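Local coordinates for protein exocyst complex component EXO70 (Saccharomyces cerevisiae, PDB 2B1E) that takes part in secretion as a subunit of the exocyst, which tethers secretory vesicles to sites of exocytosis, and helps that complex assemble, at residues T378-L383 with M419-V424; I389-N394 with K410-F415. All blocks are in the same frame, centred on the assembly; numbering follows the deposited sequence.

Contact 1 of 2, residues T378-L383 with M419-V424; sequences TLAVNL and MNLTLV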
ATOM      1  N   THR A 378       3.101  13.423 -16.294  1.00 15.51           N
ATOM      2  CA  THR A 378       2.064  12.898 -17.172  1.00 15.29           C
ATOM      3  C   THR A 378       0.906  13.876 -17.298  1.00 14.28           C
ATOM      4  O   THR A 378       0.355  14.057 -18.379  1.00 14.84           O
ATOM      5  CB  THR A 378       1.552  11.530 -16.658  1.00 15.85           C
ATOM      6  OG1 THR A 378       2.665  10.637 -16.534  1.00 15.14           O
ATOM      7  CG2 THR A 378       0.529  10.935 -17.631  1.00 16.73           C
ATOM      8  N   LEU A 379       0.536  14.502 -16.190  1.00 14.91           N
ATOM      9  CA  LEU A 379      -0.547  15.481 -16.202  1.00 15.59           C
ATOM     10  C   LEU A 379      -0.194  16.681 -17.088  1.00 16.68           C
ATOM     11  O   LEU A 379      -0.973  17.088 -17.956  1.00 16.23           O
ATOM     12  CB  LEU A 379      -0.829  15.973 -14.779  1.00 14.11           C
ATOM     13  CG  LEU A 379      -1.813  17.141 -14.670  1.00 13.41           C
ATOM     14  CD1 LEU A 379      -3.215  16.711 -15.145  1.00 12.72           C
ATOM     15  CD2 LEU A 379      -1.854  17.615 -13.233  1.00 15.54           C
ATOM     16  N   ALA A 380       0.986  17.250 -16.861  1.00 18.14           N
ATOM     17  CA  ALA A 380       1.426  18.408 -17.626  1.00 18.77           C
ATOM     18  C   ALA A 380       1.519  18.138 -19.126  1.00 18.16           C
ATOM     19  O   ALA A 380       0.945  18.881 -19.923  1.00 18.48           O
ATOM     20  CB  ALA A 380       2.777  18.911 -17.094  1.00 19.48           C
ATOM     21  N   VAL A 381       2.230  17.081 -19.514  1.00 18.79           N
ATOM     22  CA  VAL A 381       2.398  16.765 -20.931  1.00 18.66           C
ATOM     23  C   VAL A 381       1.077  16.416 -21.623  1.00 18.79           C
ATOM     24  O   VAL A 381       0.836  16.836 -22.752  1.00 18.46           O
ATOM     25  CB  VAL A 381       3.418  15.607 -21.140  1.00 21.30           C
ATOM     26  CG1 VAL A 381       2.851  14.302 -20.619  1.00 21.59           C
ATOM     27  CG2 VAL A 381       3.773  15.481 -22.614  1.00 21.81           C
ATOM     28  N   ASN A 382       0.218  15.650 -20.959  1.00 17.16           N
ATOM     29  CA  ASN A 382      -1.069  15.294 -21.557  1.00 17.17           C
ATOM     30  C   ASN A 382      -1.990  16.507 -21.683  1.00 15.75           C
ATOM     31  O   ASN A 382      -2.745  16.622 -22.649  1.00 14.18           O
ATOM     32  CB  ASN A 382      -1.722  14.176 -20.761  1.00 17.23           C
ATOM     33  CG  ASN A 382      -1.196  12.821 -21.173  1.00 22.27           C
ATOM     34  OD1 ASN A 382      -1.694  12.224 -22.129  1.00 21.57           O
ATOM     35  ND2 ASN A 382      -0.163  12.343 -20.482  1.00 19.93           N
ATOM     36  N   LEU A 383      -1.930  17.417 -20.718  1.00 14.63           N
ATOM     37  CA  LEU A 383      -2.727  18.628 -20.839  1.00 13.53           C
ATOM     38  C   LEU A 383      -2.147  19.422 -22.012  1.00 11.54           C
ATOM     39  O   LEU A 383      -2.883  20.075 -22.747  1.00 12.17           O
ATOM     40  CB  LEU A 383      -2.651  19.481 -19.576  1.00 15.08           C
ATOM     41  CG  LEU A 383      -3.537  19.068 -18.404  1.00 14.55           C
ATOM     42  CD1 LEU A 383      -3.272  19.977 -17.222  1.00 15.32           C
ATOM     43  CD2 LEU A 383      -5.008  19.123 -18.823  1.00 17.04           C
ATOM     44  N   MET A 419      -0.798  27.516 -15.089  1.00 13.62           N
ATOM     45  CA  MET A 419      -1.920  27.772 -14.193  1.00 14.72           C
ATOM     46  C   MET A 419      -2.307  26.480 -13.487  1.00 17.12           C
ATOM     47  O   MET A 419      -2.706  26.491 -12.318  1.00 16.58           O
ATOM     48  CB  MET A 419      -3.134  28.348 -14.943  1.00 14.92           C
ATOM     49  CG  MET A 419      -3.016  29.840 -15.299  1.00 15.19           C
ATOM     50  SD  MET A 419      -2.808  30.966 -13.869  1.00 13.92           S
ATOM     51  CE  MET A 419      -4.460  30.919 -13.191  1.00 18.51           C
ATOM     52  N   ASN A 420      -2.182  25.361 -14.191  1.00 15.72           N
ATOM     53  CA  ASN A 420      -2.512  24.086 -13.594  1.00 16.33           C
ATOM     54  C   ASN A 420      -1.404  23.664 -12.627  1.00 16.81           C
ATOM     55  O   ASN A 420      -1.684  23.219 -11.514  1.00 16.94           O
ATOM     56  CB  ASN A 420      -2.732  23.023 -14.682  1.00 16.63           C
ATOM     57  CG  ASN A 420      -4.064  23.200 -15.409  1.00 15.22           C
ATOM     58  OD1 ASN A 420      -4.199  24.033 -16.311  1.00 18.34           O
ATOM     59  ND2 ASN A 420      -5.053  22.427 -15.006  1.00  8.11           N
ATOM     60  N   LEU A 421      -0.149  23.811 -13.038  1.00 17.56           N
ATOM     61  CA  LEU A 421       0.955  23.443 -12.160  1.00 18.75           C
ATOM     62  C   LEU A 421       0.935  24.275 -10.878  1.00 19.36           C
ATOM     63  O   LEU A 421       1.498  23.867  -9.868  1.00 19.11           O
ATOM     64  CB  LEU A 421       2.297  23.619 -12.869  1.00 16.75           C
ATOM     65  CG  LEU A 421       2.648  22.579 -13.939  1.00 19.75           C
ATOM     66  CD1 LEU A 421       3.938  23.010 -14.648  1.00 18.71           C
ATOM     67  CD2 LEU A 421       2.814  21.197 -13.300  1.00 16.76           C
ATOM     68  N   THR A 422       0.295  25.442 -10.924  1.00 20.01           N
ATOM     69  CA  THR A 422       0.203  26.299  -9.746  1.00 21.59           C
ATOM     70  C   THR A 422      -0.610  25.582  -8.671  1.00 22.82           C
ATOM     71  O   THR A 422      -0.223  25.565  -7.498  1.00 20.53           O
ATOM     72  CB  THR A 422      -0.456  27.654 -10.078  1.00 20.67           C
ATOM     73  OG1 THR A 422       0.496  28.487 -10.742  1.00 19.59           O
ATOM     74  CG2 THR A 422      -0.933  28.351  -8.806  1.00 23.38           C
ATOM     75  N   LEU A 423      -1.734  24.987  -9.069  1.00 22.66           N
ATOM     76  CA  LEU A 423      -2.553  24.247  -8.117  1.00 21.45           C
ATOM     77  C   LEU A 423      -1.765  23.006  -7.701  1.00 22.35           C
ATOM     78  O   LEU A 423      -1.776  22.621  -6.530  1.00 21.54           O
ATOM     79  CB  LEU A 423      -3.894  23.829  -8.728  1.00 23.37           C
ATOM     80  CG  LEU A 423      -4.714  22.905  -7.815  1.00 23.73           C
ATOM     81  CD1 LEU A 423      -5.003  23.614  -6.499  1.00 23.77           C
ATOM     82  CD2 LEU A 423      -6.006  22.503  -8.491  1.00 26.25           C
ATOM     83  N   VAL A 424      -1.063  22.389  -8.652  1.00 20.85           N
ATOM     84  CA  VAL A 424      -0.266  21.202  -8.342  1.00 22.39           C
ATOM     85  C   VAL A 424       0.721  21.469  -7.205  1.00 25.19           C
ATOM     86  O   VAL A 424       0.841  20.673  -6.269  1.00 25.20           O
ATOM     87  CB  VAL A 424       0.539  20.719  -9.567  1.00 21.81           C
ATOM     88  CG1 VAL A 424       1.578  19.679  -9.140  1.00 21.70           C
ATOM     89  CG2 VAL A 424      -0.396  20.125 -10.594  1.00 22.69           C
TER
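Residues 378-383 and 419-424 run antiparallel at 163°, with the axes of the two short segments 10.7 Å apart at their closest and Ala380 opposite Leu421, CA to CA 7.4 Å. The two helices, 364-391 and 410-429, form an antiparallel pair within the long rod of helical bundles that makes up Exo70. The contact is buried and mostly aliphatic, and no hydrogen bond crosses it. It has three meeting points. Near one end Leu379 and Val424 lie alongside each other, pointing opposite ways. Leu379 has CG anti to its backbone N (chi1 172°), and its branch CD2 lies 3.9 Å from CG2 of Val424. In the middle CD2 of Leu421 comes to 4.4 Å from CB of Ala380. Leu448 of helix 440-473 touches both of these residues and so covers one flank of the pair. Helix 311-323 is also packed against the contact, with Thr313 on Leu379 and Leu383, and Met317 on Val424. At the other end the side chains of Leu383 and Asn420 cross. The methyl CD1 of Leu383 meets the CB and CG of Asn420, and CG is 3.8 Å away. Behind the interface, Asn382 turns back on its own helix. Its backbone N and its side-chain ND2 both donate to the carbonyl O of Thr378, from opposite faces of the carbonyl plane. The ND2 bond to Thr378 O is 2.8 Å long, with an N-H...O angle of 161°.

Contact 2 of 2, residues I389-N394 with K410-F415; sequences IALMPN and KQRIGF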
ATOM      1  N   ILE A 389      -3.644  19.910 -29.746  1.00 14.34           N
ATOM      2  CA  ILE A 389      -4.648  19.343 -30.646  1.00 16.26           C
ATOM      3  C   ILE A 389      -5.857  20.276 -30.729  1.00 16.92           C
ATOM      4  O   ILE A 389      -6.520  20.373 -31.764  1.00 15.65           O
ATOM      5  CB  ILE A 389      -5.117  17.961 -30.134  1.00 15.92           C
ATOM      6  CG1 ILE A 389      -3.956  16.961 -30.213  1.00 18.16           C
ATOM      7  CG2 ILE A 389      -6.307  17.474 -30.937  1.00 19.12           C
ATOM      8  CD1 ILE A 389      -4.272  15.607 -29.630  1.00 20.28           C
ATOM      9  N   ALA A 390      -6.142  20.956 -29.627  1.00 16.21           N
ATOM     10  CA  ALA A 390      -7.265  21.882 -29.566  1.00 16.33           C
ATOM     11  C   ALA A 390      -7.003  23.154 -30.375  1.00 14.98           C
ATOM     12  O   ALA A 390      -7.902  23.648 -31.048  1.00 15.10           O
ATOM     13  CB  ALA A 390      -7.557  22.244 -28.112  1.00 15.75           C
ATOM     14  N   LEU A 391      -5.778  23.676 -30.314  1.00 12.78           N
ATOM     15  CA  LEU A 391      -5.440  24.904 -31.030  1.00 12.91           C
ATOM     16  C   LEU A 391      -4.941  24.682 -32.452  1.00 12.93           C
ATOM     17  O   LEU A 391      -5.027  25.584 -33.282  1.00 11.68           O
ATOM     18  CB  LEU A 391      -4.388  25.705 -30.262  1.00 12.35           C
ATOM     19  CG  LEU A 391      -4.772  26.189 -28.865  1.00 14.07           C
ATOM     20  CD1 LEU A 391      -3.559  26.795 -28.198  1.00 13.94           C
ATOM     21  CD2 LEU A 391      -5.911  27.187 -28.944  1.00 16.37           C
ATOM     22  N   MET A 392      -4.403  23.492 -32.718  1.00 10.66           N
ATOM     23  CA  MET A 392      -3.892  23.138 -34.050  1.00 13.66           C
ATOM     24  C   MET A 392      -4.346  21.708 -34.355  1.00 14.94           C
ATOM     25  O   MET A 392      -3.562  20.762 -34.303  1.00 11.89           O
ATOM     26  CB  MET A 392      -2.358  23.226 -34.073  1.00 15.50           C
ATOM     27  CG  MET A 392      -1.810  24.621 -33.760  1.00 16.75           C
ATOM     28  SD  MET A 392      -0.003  24.671 -33.626  1.00 12.90           S
ATOM     29  CE  MET A 392       0.419  25.371 -35.199  1.00 20.43           C
ATOM     30  N   PRO A 393      -5.637  21.543 -34.680  1.00 17.11           N
ATOM     31  CA  PRO A 393      -6.267  20.258 -34.999  1.00 18.80           C
ATOM     32  C   PRO A 393      -5.531  19.419 -36.048  1.00 18.28           C
ATOM     33  O   PRO A 393      -5.480  18.195 -35.946  1.00 15.72           O
ATOM     34  CB  PRO A 393      -7.655  20.667 -35.485  1.00 18.65           C
ATOM     35  CG  PRO A 393      -7.919  21.923 -34.751  1.00 20.04           C
ATOM     36  CD  PRO A 393      -6.602  22.645 -34.826  1.00 17.33           C
ATOM     37  N   ASN A 394      -4.956  20.087 -37.044  1.00 19.27           N
ATOM     38  CA  ASN A 394      -4.267  19.399 -38.138  1.00 20.54           C
ATOM     39  C   ASN A 394      -2.801  19.024 -37.953  1.00 21.64           C
ATOM     40  O   ASN A 394      -2.263  18.233 -38.732  1.00 20.35           O
ATOM     41  CB  ASN A 394      -4.388  20.233 -39.409  1.00 22.69           C
ATOM     42  CG  ASN A 394      -5.811  20.322 -39.901  1.00 22.90           C
ATOM     43  OD1 ASN A 394      -6.385  19.324 -40.335  1.00 21.58           O
ATOM     44  ND2 ASN A 394      -6.393  21.513 -39.827  1.00 22.20           N
ATOM     45  N   LYS A 410       2.704  28.732 -28.248  1.00 12.29           N
ATOM     46  CA  LYS A 410       3.474  28.443 -27.046  1.00 13.78           C
ATOM     47  C   LYS A 410       3.190  29.359 -25.866  1.00 13.69           C
ATOM     48  O   LYS A 410       3.183  28.911 -24.720  1.00 13.71           O
ATOM     49  CB  LYS A 410       4.971  28.418 -27.382  1.00 13.79           C
ATOM     50  CG  LYS A 410       5.313  27.307 -28.376  1.00 15.20           C
ATOM     51  CD  LYS A 410       6.809  27.084 -28.551  1.00 16.21           C
ATOM     52  CE  LYS A 410       7.442  28.190 -29.370  1.00 14.93           C
ATOM     53  NZ  LYS A 410       6.742  28.346 -30.664  1.00 17.04           N
ATOM     54  N   GLN A 411       2.929  30.632 -26.135  1.00 13.04           N
ATOM     55  CA  GLN A 411       2.659  31.561 -25.045  1.00 12.76           C
ATOM     56  C   GLN A 411       1.419  31.146 -24.260  1.00 11.27           C
ATOM     57  O   GLN A 411       1.469  31.040 -23.036  1.00  6.10           O
ATOM     58  CB  GLN A 411       2.495  32.994 -25.577  1.00 12.94           C
ATOM     59  CG  GLN A 411       2.206  34.016 -24.467  1.00 12.31           C
ATOM     60  CD  GLN A 411       2.295  35.447 -24.963  1.00 13.78           C
ATOM     61  OE1 GLN A 411       1.649  35.820 -25.943  1.00 15.48           O
ATOM     62  NE2 GLN A 411       3.099  36.255 -24.289  1.00 10.81           N
ATOM     63  N   ARG A 412       0.317  30.895 -24.968  1.00  8.60           N
ATOM     64  CA  ARG A 412      -0.936  30.488 -24.328  1.00  9.58           C
ATOM     65  C   ARG A 412      -0.864  29.100 -23.695  1.00 10.01           C
ATOM     66  O   ARG A 412      -1.366  28.894 -22.586  1.00 10.16           O
ATOM     67  CB  ARG A 412      -2.096  30.515 -25.334  1.00 11.52           C
ATOM     68  CG  ARG A 412      -3.402  30.025 -24.716  1.00 12.97           C
ATOM     69  CD  ARG A 412      -4.598  30.003 -25.662  1.00 11.55           C
ATOM     70  NE  ARG A 412      -5.770  29.502 -24.941  1.00 13.78           N
ATOM     71  CZ  ARG A 412      -6.984  29.354 -25.461  1.00 15.59           C
ATOM     72  NH1 ARG A 412      -7.218  29.667 -26.731  1.00 13.93           N
ATOM     73  NH2 ARG A 412      -7.970  28.892 -24.706  1.00 15.51           N
ATOM     74  N   ILE A 413      -0.272  28.142 -24.409  1.00  8.21           N
ATOM     75  CA  ILE A 413      -0.142  26.793 -23.883  1.00 10.50           C
ATOM     76  C   ILE A 413       0.758  26.842 -22.646  1.00 10.91           C
ATOM     77  O   ILE A 413       0.477  26.188 -21.634  1.00 11.41           O
ATOM     78  CB  ILE A 413       0.447  25.832 -24.946  1.00 10.83           C
ATOM     79  CG1 ILE A 413      -0.574  25.628 -26.072  1.00 12.30           C
ATOM     80  CG2 ILE A 413       0.830  24.502 -24.293  1.00 12.08           C
ATOM     81  CD1 ILE A 413       0.009  25.000 -27.368  1.00 13.69           C
ATOM     82  N   GLY A 414       1.821  27.636 -22.714  1.00 10.21           N
ATOM     83  CA  GLY A 414       2.705  27.754 -21.565  1.00 11.37           C
ATOM     84  C   GLY A 414       1.954  28.265 -20.344  1.00 11.36           C
ATOM     85  O   GLY A 414       2.111  27.752 -19.232  1.00 11.90           O
ATOM     86  N   PHE A 415       1.127  29.282 -20.559  1.00 11.31           N
ATOM     87  CA  PHE A 415       0.330  29.882 -19.489  1.00  9.36           C
ATOM     88  C   PHE A 415      -0.653  28.851 -18.925  1.00  8.78           C
ATOM     89  O   PHE A 415      -0.769  28.676 -17.707  1.00 13.09           O
ATOM     90  CB  PHE A 415      -0.429  31.094 -20.043  1.00  8.57           C
ATOM     91  CG  PHE A 415      -1.358  31.740 -19.045  1.00 10.85           C
ATOM     92  CD1 PHE A 415      -0.852  32.509 -17.999  1.00 11.25           C
ATOM     93  CD2 PHE A 415      -2.737  31.569 -19.147  1.00  8.17           C
ATOM     94  CE1 PHE A 415      -1.708  33.103 -17.061  1.00 11.14           C
ATOM     95  CE2 PHE A 415      -3.607  32.162 -18.214  1.00 13.36           C
ATOM     96  CZ  PHE A 415      -3.088  32.930 -17.168  1.00 10.23           C
TER
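This contact closes a helical hairpin: helix 364-391 ends at Leu391, and helix 410-429 starts at Lys410 after a linker without regular secondary structure. Leu391 carries the first side of the contact alone. Its two methyls part between neighbouring residues of the second helix. CD1 lies 3.8 Å from CG1 of Ile413, as the two side chains pass alongside each other, running opposite ways. CD2 comes to 3.6 Å from NH1 of Arg412, oblique to the guanidinium. Because CD2 is a methyl, this NH1 contact is a van der Waals one. Arg412 is stretched out fully, with CG anti to the backbone N (chi1 177°) and an extended chain to NE, which brings NH1 up to the leucine. The charged group finds its polar partners on the loop between helices 268-299 and 311-323: NE donates to OD1 of Asn307, and NH2 makes a weak bond to the carbonyl O of Pro304. Met392 is the first residue to leave helical backbone angles, where the chain turns into the linker. His409, at the end of that linker, packs on Leu391. Ile413 also rests on Glu384, Ala387 and Gln388 of helix 364-391, while helix 440-473 touches Lys410 and Phe415.

How the contacts relate
Both contacts join helix 364-391 to helix 410-429. In sequence, contact 2 falls between the two segments of contact 1, and their centres are 14 Å apart. Contact 1 sits deeper along the antiparallel pair, where all six touching residues are buried and helices 311-323 and 440-473 pack around it. Contact 2 lies at the linker end of the pair, farther from the centre of the chain, and is partly buried. The chemistry follows the position. Contact 1 spreads over several small, mainly aliphatic touches. Contact 2 depends on one leucine, set against an isoleucine and an arginine whose polar groups bond to a loop outside the pair.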